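Local coordinates for Glyco_hydro_cc domain-containing protein (PDB 6UBD) that probably binds beta-1,3-glucan-type oligosaccharides, being a fungal member of glycoside hydrolase family 128, subgroup VII, at residues F169-I174 against W198-A203; K150-L155 against D187-T192; W56-S61 against L88-H93; V69-L74 against P98-G103. All coordinates share one frame; numbering follows the deposited sequence.

Contact 1: residues F169-I174 against W198-A203; sequences FTSIHI and WVTEFA
The phenyl ring of F169 lies nearly flat on the five-membered ring of the W198 indole, a face-to-face stack with centroids 3.7 Å apart and planes inclined by 18°. F169 CE2 and W198 CD2 approach to 3.3 Å, and the CE2-CZ side of the phenyl reaches over the start of the benzo ring, near CE3. This overlap depends on the first torsion of F169, which swings CG between the backbone N and the carbonyl carbon (chi1 63°) and turns the ring over the neighbouring strand.

Further along, the H173 imidazole is met from two directions. E201 CB stands over its face, 3.9 Å from the ring centroid in a CH-pi contact, and the carboxylate continues across the ring until OE2 comes within 3.1 Å of H173 CE1, with the carboxylate plane turned 45° from that of the imidazole. T200 OG1 approaches the ring edge in its plane, 3.3 Å from H173 CD2. Both polar ends are held from outside: H173 ND1 bonds E106, and E201 OE2 bonds W56. On the opposite face of the sheet V199 CG2 packs 3.9 Å from I174 CD1 and also touches I172.

Backbone bonds of the parallel pairing, such as W198 N to T170 O (2.9 Å), zip the strands together, while an extra residue around T200 makes a beta bulge. Strands 170-176 and 197-206 form with helix 179-193, whose Y189 packs on I172, one beta-alpha-beta unit of the beta/alpha barrel; helix 217-233 and strand 237-243 lie against V199 and F202.

Contact 2: residues K150-L155 against D187-T192; sequences KDESWL and DYYWNT
The phenol of Y188 gives its proton to E152 OE2 over 2.6 Å, the one direct hydrogen bond between the two segments. The hydroxyl comes from above the carboxylate, 43° out of its plane, and the acid and ring planes stand 62° apart. The Y188 ring is also sandwiched: the carbonyl oxygen of K150 sits 3.5 Å above the centre of one face, and T192 OG1 lies toward the rim of the opposite face. Alongside, K150 CB rests 3.8 Å from Y188 CB.

Y189 gives E152 a second aromatic neighbour. Its OH comes to 3.3 Å from E152 CG, and its ring edge receives L155 CD2 at 4.1 Å from CE1. E152 reaches both tyrosines through a folded chain, CG lying between the backbone N and the carbonyl carbon (chi1 69°) and the next torsion bent as well.

A second shell fixes these groups. Y193 OH shares E152 OE2 with Y188, while E152 OE1 turns to the first turn of helix 154-159 and accepts from the backbone N of K156, with a weaker bond from L155 N. T192 OG1 bonds Y188 O at 2.8 Å, from the opposite side of the carbonyl plane to the T192 amide, which holds the hydroxyl under the Y188 ring. K150 NZ, leading away from the tyrosines, pairs with D151 OD1 at 3.1 Å.

The contact thus fastens the 150-153 turn and the start of helix 154-159 to the flank of helix 179-193, whose Y189 packs inward on T170 of strand 170-176.

Contact 3: residues W56-S61 against L88-H93; sequences WTPAPS and LQQFEH
The flat carboxamide of Q90 turns one face to the pyrrolidine of P58, with CD over it, 3.7 Å from Q90 OE1. Beyond the nitrogen end of the amide comes A59, with CB 3.8 Å from Q90 NE2. The F91 ring meets the same proline obliquely, P58 CB lying 3.8 Å from F91 CD2, while P58 CG reaches back to the helix and stops 3.7 Å from F91 N. P58 is thereby wedged between two consecutive helical side chains.

Q90 can extend past the proline because its CG is anti to the backbone N (chi1 -180°) and the chain stays straight beyond. Its amide nitrogen then donates to a water at 3.2 Å. That water in turn donates to T57 OG1 (2.8 Å) and to A59 O (3.0 Å), so the polar link between loop and helix runs through solvent. T57 OG1 is further engaged: it bonds D55 OD1 and accepts from the backbone N of A59 at 3.3 Å, an ST turn that shapes the chain around P58.

On the side of strand 69-73, P58 O bonds the hydroxyl of S72, and F91 packs on S72, L74 and L130. The loop leaving strand 52-54 is in this way laid against helix 82-92, which follows strand 69-73. This is peripheral packing of a beta/alpha barrel, a loop after one strand lodged against the helix of the next beta-alpha unit.

Contact 4: residues V69-L74 against P98-G103; sequences VPVSML and PAYVMG
Three backbone bonds join S72 and L74 to the strand of Y100 and M102. S72 N donates to Y100 O at 3.0 Å, M102 N returns a bond to S72 O at 2.8 Å with an N-H...O angle of 165°, and L74 N reaches M102 O at 3.0 Å. They set a parallel register of S72 with V101 and M73 with M102. Nearer the start of the strands the backbones part, and one water fills in, donating to P70 O (2.7 Å) and accepting from Y100 N (3.2 Å).

On the face of S72 and V101, P98 CG covers S72 CB from 3.7 Å, and V101 CG2 lies close to the serine hydroxyl, whose polar partner is P58.

On the face of M73 and M102 the contact between the two segments is apolar, with H54 lying against both methionines. Both methionine chains bend at the last torsion (chi3 -68° in M102), which brings the two CE methyls tip to tip at 3.7 Å. V71 CG1 crosses M102 at about a right angle and also touches its methyl. Further back, V69 CG1 lies 3.7 Å from Y100 CD1, again with the side chains roughly perpendicular; the phenol oxygen of Y100 bonds P27 O, and its ring meets W198.

Strands 69-73 and 100-102 are neighbours linked through helix 82-92, whose F91 packs on V101. Together with that helix the two strands make a beta-alpha-beta crossover unit, the repeating element of the eight-stranded parallel beta/alpha barrel of glycoside hydrolases.

In the fold
Contacts 1 and 4 are buried strand pairs of the same barrel sheet, each spanned by a helix, and they meet across its interior, where T200 touches M102 and W198 packs on Y100 and V71. Contacts 2 and 3 lie farther out, their centres about 16 Å from that of the chain. Contact 2, still largely buried, sets a turn and a helix start on helix 179-193 through a direct phenol-carboxylate bond; contact 3, partly open, sets a loop on helix 82-92 through proline packing and a water. Those two helices link the strands of contacts 1 and 4 respectively. The 56-61 loop also reaches contact 1 through W56.

Contact 1: residues F169-I174 against W198-A203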
# COMPACT_ATOMS: atom_id res chain seq x y z
N PHE A 169 6.24 -3.54 9.85
CA PHE A 169 5.05 -2.68 9.70
C PHE A 169 3.98 -3.54 9.03
O PHE A 169 4.26 -4.35 8.15
CB PHE A 169 5.35 -1.35 8.94
CG PHE A 169 5.82 -1.48 7.51
CD1 PHE A 169 7.17 -1.57 7.18
CD2 PHE A 169 4.92 -1.51 6.46
CE1 PHE A 169 7.56 -1.59 5.85
CE2 PHE A 169 5.31 -1.59 5.14
CZ PHE A 169 6.64 -1.59 4.84
N THR A 170 2.72 -3.33 9.47
CA THR A 170 1.57 -4.08 8.99
C THR A 170 1.00 -3.31 7.78
O THR A 170 0.57 -2.08 7.95
CB THR A 170 0.50 -4.23 10.07
OG1 THR A 170 1.10 -4.92 11.20
CG2 THR A 170 -0.66 -5.06 9.59
N SER A 171 0.95 -3.86 6.59
CA SER A 171 0.38 -3.21 5.37
C SER A 171 -1.10 -3.48 5.35
O SER A 171 -1.54 -4.65 5.46
CB SER A 171 1.00 -3.85 4.11
OG SER A 171 2.40 -3.77 4.11
N ILE A 172 -1.92 -2.42 5.17
CA ILE A 172 -3.40 -2.49 5.10
C ILE A 172 -3.95 -1.77 3.87
O ILE A 172 -3.34 -0.80 3.39
CB ILE A 172 -4.05 -2.07 6.45
CG1 ILE A 172 -4.02 -0.55 6.68
CG2 ILE A 172 -3.37 -2.86 7.59
CD1 ILE A 172 -4.80 -0.14 7.95
N HIS A 173 -5.07 -2.27 3.39
CA HIS A 173 -5.83 -1.64 2.29
C HIS A 173 -7.15 -1.12 2.90
O HIS A 173 -7.86 -1.89 3.54
CB HIS A 173 -6.14 -2.67 1.19
CG HIS A 173 -4.94 -2.97 0.33
ND1 HIS A 173 -5.03 -3.78 -0.81
CD2 HIS A 173 -3.66 -2.51 0.41
CE1 HIS A 173 -3.81 -3.81 -1.37
NE2 HIS A 173 -2.97 -3.04 -0.67
N ILE A 174 -7.47 0.17 2.69
CA ILE A 174 -8.74 0.77 3.22
C ILE A 174 -9.65 1.20 2.05
O ILE A 174 -9.30 2.16 1.31
CB ILE A 174 -8.39 1.91 4.17
CG1 ILE A 174 -7.59 1.43 5.39
CG2 ILE A 174 -9.72 2.57 4.62
CD1 ILE A 174 -7.26 2.47 6.45
N TRP A 198 1.09 0.79 7.73
CA TRP A 198 1.13 1.52 6.44
C TRP A 198 -0.14 1.22 5.69
O TRP A 198 -0.53 0.03 5.51
CB TRP A 198 2.30 1.09 5.57
CG TRP A 198 3.68 1.54 5.95
CD1 TRP A 198 4.14 1.90 7.18
CD2 TRP A 198 4.78 1.69 5.03
NE1 TRP A 198 5.48 2.24 7.11
CE2 TRP A 198 5.89 2.13 5.80
CE3 TRP A 198 4.91 1.53 3.66
CZ2 TRP A 198 7.12 2.37 5.22
CZ3 TRP A 198 6.15 1.79 3.08
CH2 TRP A 198 7.22 2.21 3.86
N VAL A 199 -0.85 2.30 5.26
CA VAL A 199 -2.04 2.15 4.40
C VAL A 199 -1.56 2.17 2.96
O VAL A 199 -1.31 3.24 2.38
CB VAL A 199 -3.07 3.27 4.66
CG1 VAL A 199 -4.35 3.07 3.83
CG2 VAL A 199 -3.46 3.31 6.13
N THR A 200 -1.31 1.00 2.39
CA THR A 200 -0.56 0.89 1.13
C THR A 200 -1.45 1.07 -0.12
O THR A 200 -0.91 1.26 -1.24
CB THR A 200 0.27 -0.41 1.12
OG1 THR A 200 -0.66 -1.50 1.20
CG2 THR A 200 1.32 -0.44 2.24
N GLU A 201 -2.76 0.99 0.08
CA GLU A 201 -3.76 1.47 -0.92
C GLU A 201 -4.96 1.98 -0.13
O GLU A 201 -5.37 1.35 0.82
CB GLU A 201 -4.31 0.41 -1.87
CG GLU A 201 -3.29 -0.19 -2.86
CD GLU A 201 -3.96 -1.23 -3.74
OE1 GLU A 201 -5.09 -0.99 -4.17
OE2 GLU A 201 -3.36 -2.26 -4.03
N PHE A 202 -5.57 3.11 -0.56
CA PHE A 202 -6.91 3.56 -0.07
C PHE A 202 -7.70 4.21 -1.21
O PHE A 202 -7.13 4.76 -2.17
CB PHE A 202 -6.81 4.44 1.19
CG PHE A 202 -6.26 5.84 0.92
CD1 PHE A 202 -7.09 6.86 0.42
CD2 PHE A 202 -4.94 6.16 1.19
CE1 PHE A 202 -6.56 8.11 0.15
CE2 PHE A 202 -4.41 7.42 0.89
CZ PHE A 202 -5.23 8.40 0.38
N ALA A 203 -9.01 4.00 -1.12
CA ALA A 203 -9.96 4.67 -2.04
C ALA A 203 -11.34 4.63 -1.41
O ALA A 203 -11.70 3.78 -0.57
CB ALA A 203 -10.07 4.00 -3.40

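Contact 2: residues K150-L155 against D187-T192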
# COMPACT_ATOMS: atom_id res chain seq x y z
N LYS A 150 -10.75 -5.37 7.82
CA LYS A 150 -10.93 -5.78 9.23
C LYS A 150 -11.58 -7.18 9.38
O LYS A 150 -11.52 -7.70 10.53
CB LYS A 150 -11.73 -4.77 10.01
CG LYS A 150 -13.20 -4.70 9.61
CD LYS A 150 -14.09 -3.66 10.33
CE LYS A 150 -15.62 -3.81 10.07
NZ LYS A 150 -16.24 -5.19 10.30
N ASP A 151 -12.10 -7.76 8.30
CA ASP A 151 -12.71 -9.11 8.37
C ASP A 151 -11.69 -10.22 8.04
O ASP A 151 -12.14 -11.39 7.88
CB ASP A 151 -13.93 -9.13 7.44
CG ASP A 151 -15.02 -8.11 7.77
OD1 ASP A 151 -15.18 -7.82 8.96
OD2 ASP A 151 -15.63 -7.63 6.80
N GLU A 152 -10.40 -9.93 7.90
CA GLU A 152 -9.42 -10.94 7.50
C GLU A 152 -9.32 -12.10 8.51
O GLU A 152 -9.38 -11.90 9.71
CB GLU A 152 -8.05 -10.28 7.33
CG GLU A 152 -7.41 -9.80 8.61
CD GLU A 152 -6.60 -10.83 9.42
OE1 GLU A 152 -6.22 -11.92 8.84
OE2 GLU A 152 -6.34 -10.54 10.61
N SER A 153 -9.01 -13.26 7.90
CA SER A 153 -8.48 -14.44 8.63
C SER A 153 -7.13 -14.89 8.07
O SER A 153 -6.45 -15.68 8.77
CB SER A 153 -9.49 -15.54 8.70
OG SER A 153 -9.78 -16.02 7.38
N TRP A 154 -6.72 -14.55 6.86
CA TRP A 154 -5.47 -15.09 6.28
C TRP A 154 -4.25 -14.62 7.09
O TRP A 154 -3.35 -15.45 7.33
CB TRP A 154 -5.45 -14.65 4.76
CG TRP A 154 -4.37 -15.24 3.90
CD1 TRP A 154 -4.58 -16.15 2.91
CD2 TRP A 154 -2.95 -14.92 3.86
NE1 TRP A 154 -3.41 -16.45 2.26
CE2 TRP A 154 -2.41 -15.72 2.82
CE3 TRP A 154 -2.07 -14.06 4.54
CZ2 TRP A 154 -1.05 -15.73 2.51
CZ3 TRP A 154 -0.72 -14.05 4.24
CH2 TRP A 154 -0.23 -14.88 3.22
N LEU A 155 -4.15 -13.30 7.37
CA LEU A 155 -2.95 -12.77 8.04
C LEU A 155 -2.93 -13.33 9.47
O LEU A 155 -1.83 -13.55 9.99
CB LEU A 155 -2.98 -11.24 8.01
CG LEU A 155 -1.65 -10.58 8.42
CD1 LEU A 155 -0.52 -10.94 7.44
CD2 LEU A 155 -1.79 -9.09 8.51
N ASP A 187 -8.15 0.37 13.92
CA ASP A 187 -8.25 -0.22 15.27
C ASP A 187 -8.07 -1.74 15.23
O ASP A 187 -7.35 -2.32 16.10
CB ASP A 187 -9.56 0.15 15.96
CG ASP A 187 -9.77 1.61 16.30
OD1 ASP A 187 -8.81 2.31 16.43
OD2 ASP A 187 -10.95 2.03 16.50
N TYR A 188 -8.69 -2.40 14.26
CA TYR A 188 -8.52 -3.86 14.13
C TYR A 188 -7.04 -4.23 13.97
O TYR A 188 -6.53 -5.13 14.68
CB TYR A 188 -9.33 -4.43 12.95
CG TYR A 188 -9.09 -5.91 12.76
CD1 TYR A 188 -9.68 -6.89 13.57
CD2 TYR A 188 -8.14 -6.36 11.83
CE1 TYR A 188 -9.36 -8.23 13.46
CE2 TYR A 188 -7.81 -7.70 11.75
CZ TYR A 188 -8.48 -8.65 12.51
OH TYR A 188 -8.13 -9.98 12.47
N TYR A 189 -6.32 -3.56 13.06
CA TYR A 189 -4.95 -3.98 12.73
C TYR A 189 -3.98 -3.54 13.84
O TYR A 189 -3.02 -4.31 14.11
CB TYR A 189 -4.52 -3.55 11.32
CG TYR A 189 -5.06 -4.43 10.22
CD1 TYR A 189 -4.47 -5.66 9.97
CD2 TYR A 189 -6.21 -4.07 9.49
CE1 TYR A 189 -4.98 -6.49 8.99
CE2 TYR A 189 -6.74 -4.89 8.52
CZ TYR A 189 -6.11 -6.13 8.27
OH TYR A 189 -6.55 -6.95 7.27
N TRP A 190 -4.17 -2.43 14.55
CA TRP A 190 -3.35 -2.10 15.74
C TRP A 190 -3.65 -3.09 16.88
O TRP A 190 -2.73 -3.65 17.49
CB TRP A 190 -3.56 -0.62 16.21
CG TRP A 190 -2.84 -0.42 17.51
CD1 TRP A 190 -3.36 -0.39 18.79
CD2 TRP A 190 -1.41 -0.47 17.72
NE1 TRP A 190 -2.37 -0.32 19.75
CE2 TRP A 190 -1.16 -0.38 19.11
CE3 TRP A 190 -0.35 -0.49 16.83
CZ2 TRP A 190 0.13 -0.40 19.63
CZ3 TRP A 190 0.94 -0.47 17.33
CH2 TRP A 190 1.16 -0.45 18.71
N ASN A 191 -4.89 -3.29 17.20
CA ASN A 191 -5.24 -4.16 18.34
C ASN A 191 -4.75 -5.60 18.14
O ASN A 191 -4.24 -6.25 19.10
CB ASN A 191 -6.73 -4.15 18.65
CG ASN A 191 -7.27 -2.88 19.24
OD1 ASN A 191 -8.46 -2.62 19.09
ND2 ASN A 191 -6.43 -2.15 19.94
N THR A 192 -4.88 -6.10 16.89
CA THR A 192 -4.56 -7.51 16.57
C THR A 192 -3.03 -7.75 16.45
O THR A 192 -2.52 -8.75 16.97
CB THR A 192 -5.32 -7.96 15.32
OG1 THR A 192 -6.74 -7.77 15.51
CG2 THR A 192 -5.04 -9.43 15.06

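Contact 3: residues W56-S61 against L88-H93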
# COMPACT_ATOMS: atom_id res chain seq x y z
N TRP A 56 3.56 -1.72 -7.09
CA TRP A 56 3.30 -3.18 -7.06
C TRP A 56 4.46 -4.05 -7.63
O TRP A 56 4.29 -5.27 -7.69
CB TRP A 56 1.96 -3.53 -7.72
CG TRP A 56 0.77 -2.88 -7.04
CD1 TRP A 56 0.06 -3.32 -5.95
CD2 TRP A 56 0.13 -1.65 -7.45
NE1 TRP A 56 -0.94 -2.45 -5.63
CE2 TRP A 56 -0.89 -1.41 -6.50
CE3 TRP A 56 0.35 -0.71 -8.48
CZ2 TRP A 56 -1.70 -0.26 -6.57
CZ3 TRP A 56 -0.46 0.43 -8.52
CH2 TRP A 56 -1.48 0.65 -7.60
N THR A 57 5.56 -3.45 -8.07
CA THR A 57 6.70 -4.19 -8.66
C THR A 57 7.89 -4.27 -7.70
O THR A 57 7.96 -3.60 -6.67
CB THR A 57 7.18 -3.57 -9.99
OG1 THR A 57 8.09 -2.45 -9.78
CG2 THR A 57 6.04 -3.21 -10.94
N PRO A 58 8.89 -5.15 -7.98
CA PRO A 58 10.11 -5.24 -7.15
C PRO A 58 10.99 -3.99 -7.13
O PRO A 58 11.81 -3.88 -6.22
CB PRO A 58 10.85 -6.43 -7.78
CG PRO A 58 9.75 -7.30 -8.38
CD PRO A 58 8.81 -6.26 -8.94
N ALA A 59 10.83 -3.11 -8.14
CA ALA A 59 11.75 -1.97 -8.34
C ALA A 59 10.99 -0.81 -8.97
O ALA A 59 11.07 -0.58 -10.18
CB ALA A 59 12.94 -2.36 -9.16
N PRO A 60 10.22 0.01 -8.20
CA PRO A 60 9.48 1.13 -8.77
C PRO A 60 10.45 2.02 -9.55
O PRO A 60 11.44 2.43 -8.99
CB PRO A 60 8.88 1.90 -7.62
CG PRO A 60 8.93 0.92 -6.45
CD PRO A 60 9.95 -0.13 -6.77
N SER A 61 10.14 2.28 -10.84
CA SER A 61 11.17 3.03 -11.62
C SER A 61 10.62 4.16 -12.48
O SER A 61 11.42 4.69 -13.33
CB SER A 61 12.01 2.11 -12.46
OG SER A 61 11.06 1.44 -13.30
N LEU A 88 7.75 -12.10 -10.05
CA LEU A 88 8.54 -13.05 -9.23
C LEU A 88 9.98 -13.20 -9.79
O LEU A 88 10.95 -13.22 -9.01
CB LEU A 88 7.83 -14.41 -9.16
CG LEU A 88 8.59 -15.55 -8.50
CD1 LEU A 88 8.77 -15.30 -7.01
CD2 LEU A 88 7.89 -16.88 -8.72
N GLN A 89 10.10 -13.40 -11.11
CA GLN A 89 11.43 -13.54 -11.74
C GLN A 89 12.27 -12.28 -11.46
O GLN A 89 13.46 -12.44 -11.07
CB GLN A 89 11.28 -13.82 -13.24
CG GLN A 89 12.58 -13.95 -14.01
CD GLN A 89 12.40 -14.17 -15.51
OE1 GLN A 89 11.76 -15.14 -15.94
NE2 GLN A 89 12.97 -13.27 -16.31
N GLN A 90 11.71 -11.07 -11.64
CA GLN A 90 12.46 -9.81 -11.36
C GLN A 90 12.89 -9.75 -9.89
O GLN A 90 14.03 -9.36 -9.63
CB GLN A 90 11.55 -8.65 -11.78
CG GLN A 90 12.13 -7.26 -11.59
CD GLN A 90 11.09 -6.19 -11.92
OE1 GLN A 90 9.98 -6.52 -12.47
NE2 GLN A 90 11.37 -4.93 -11.53
N PHE A 91 12.04 -10.16 -8.95
CA PHE A 91 12.38 -10.16 -7.48
C PHE A 91 13.54 -11.11 -7.19
O PHE A 91 14.48 -10.71 -6.46
CB PHE A 91 11.15 -10.48 -6.63
CG PHE A 91 11.26 -10.07 -5.19
CD1 PHE A 91 11.92 -10.86 -4.26
CD2 PHE A 91 10.79 -8.83 -4.78
CE1 PHE A 91 12.09 -10.44 -2.96
CE2 PHE A 91 10.98 -8.40 -3.48
CZ PHE A 91 11.62 -9.22 -2.56
N GLU A 92 13.50 -12.30 -7.79
CA GLU A 92 14.58 -13.27 -7.66
C GLU A 92 15.92 -12.73 -8.20
O GLU A 92 16.99 -13.17 -7.68
CB GLU A 92 14.25 -14.62 -8.33
CG GLU A 92 13.04 -15.32 -7.72
CD GLU A 92 12.52 -16.55 -8.50
OE1 GLU A 92 12.54 -16.50 -9.79
OE2 GLU A 92 11.96 -17.49 -7.90
N HIS A 93 15.88 -11.85 -9.23
CA HIS A 93 17.10 -11.33 -9.91
C HIS A 93 17.57 -10.00 -9.27
O HIS A 93 18.59 -9.48 -9.77
CB HIS A 93 16.84 -11.16 -11.42
CG HIS A 93 16.75 -12.43 -12.21
ND1 HIS A 93 17.43 -13.58 -11.86
CD2 HIS A 93 16.07 -12.71 -13.34
CE1 HIS A 93 17.18 -14.52 -12.76
NE2 HIS A 93 16.36 -14.00 -13.69
O HOH W 1 9.61 -2.35 -12.11

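Contact 4: residues V69-L74 against P98-G103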
# COMPACT_ATOMS: atom_id res chain seq x y z
N VAL A 69 11.58 7.86 -1.92
CA VAL A 69 11.89 6.47 -1.49
C VAL A 69 11.09 5.47 -2.31
O VAL A 69 9.84 5.53 -2.25
CB VAL A 69 11.56 6.30 0.02
CG1 VAL A 69 11.76 4.86 0.43
CG2 VAL A 69 12.41 7.19 0.92
N PRO A 70 11.71 4.64 -3.15
CA PRO A 70 10.97 3.64 -3.91
C PRO A 70 10.79 2.32 -3.14
O PRO A 70 11.77 1.62 -2.88
CB PRO A 70 11.82 3.42 -5.18
CG PRO A 70 13.11 4.15 -4.93
CD PRO A 70 13.14 4.56 -3.48
N VAL A 71 9.58 2.03 -2.73
CA VAL A 71 9.33 0.89 -1.84
C VAL A 71 9.06 -0.35 -2.73
O VAL A 71 8.19 -0.35 -3.62
CB VAL A 71 8.17 1.17 -0.88
CG1 VAL A 71 7.77 -0.05 -0.05
CG2 VAL A 71 8.50 2.36 0.00
N SER A 72 9.82 -1.44 -2.47
CA SER A 72 9.73 -2.69 -3.25
C SER A 72 8.52 -3.53 -2.81
O SER A 72 8.10 -3.43 -1.65
CB SER A 72 11.04 -3.45 -3.03
OG SER A 72 11.10 -4.74 -3.68
N MET A 73 8.04 -4.36 -3.71
CA MET A 73 6.98 -5.36 -3.37
C MET A 73 7.34 -6.71 -4.01
O MET A 73 7.79 -6.72 -5.15
CB MET A 73 5.59 -4.91 -3.88
CG MET A 73 4.49 -5.88 -3.61
SD MET A 73 2.81 -5.38 -4.09
CE MET A 73 2.46 -3.96 -3.06
N LEU A 74 7.05 -7.80 -3.31
CA LEU A 74 6.84 -9.12 -3.97
C LEU A 74 5.31 -9.38 -4.03
O LEU A 74 4.70 -9.66 -3.03
CB LEU A 74 7.57 -10.26 -3.25
CG LEU A 74 7.28 -11.66 -3.80
CD1 LEU A 74 7.67 -11.76 -5.28
CD2 LEU A 74 8.06 -12.72 -3.06
N PRO A 98 16.65 -3.33 -0.95
CA PRO A 98 15.90 -2.10 -0.79
C PRO A 98 15.89 -1.67 0.69
O PRO A 98 16.10 -2.48 1.60
CB PRO A 98 14.50 -2.43 -1.32
CG PRO A 98 14.49 -3.85 -1.67
CD PRO A 98 15.76 -4.49 -1.18
N ALA A 99 15.59 -0.38 0.91
CA ALA A 99 15.36 0.11 2.28
C ALA A 99 14.03 -0.45 2.85
O ALA A 99 13.99 -0.73 4.07
CB ALA A 99 15.35 1.62 2.34
N TYR A 100 13.00 -0.63 2.00
CA TYR A 100 11.67 -1.08 2.45
C TYR A 100 11.13 -2.10 1.44
O TYR A 100 11.19 -1.82 0.22
CB TYR A 100 10.69 0.10 2.55
CG TYR A 100 11.10 1.25 3.47
CD1 TYR A 100 11.91 2.28 3.03
CD2 TYR A 100 10.72 1.29 4.80
CE1 TYR A 100 12.32 3.31 3.89
CE2 TYR A 100 11.09 2.33 5.65
CZ TYR A 100 11.93 3.34 5.20
OH TYR A 100 12.35 4.36 6.02
N VAL A 101 10.57 -3.22 1.94
CA VAL A 101 9.98 -4.24 1.04
C VAL A 101 8.65 -4.70 1.65
O VAL A 101 8.63 -5.06 2.85
CB VAL A 101 10.91 -5.38 0.72
CG1 VAL A 101 11.41 -6.02 1.93
CG2 VAL A 101 10.34 -6.45 -0.22
N MET A 102 7.62 -4.74 0.81
CA MET A 102 6.32 -5.25 1.22
C MET A 102 6.07 -6.67 0.67
O MET A 102 6.42 -6.97 -0.50
CB MET A 102 5.19 -4.32 0.69
CG MET A 102 5.27 -2.85 1.15
SD MET A 102 4.13 -1.74 0.39
CE MET A 102 4.70 -1.66 -1.30
N GLY A 103 5.31 -7.46 1.44
CA GLY A 103 4.83 -8.76 0.97
C GLY A 103 3.58 -8.73 0.12
O GLY A 103 3.23 -7.64 -0.49
O HOH W 2 13.18 1.28 -0.56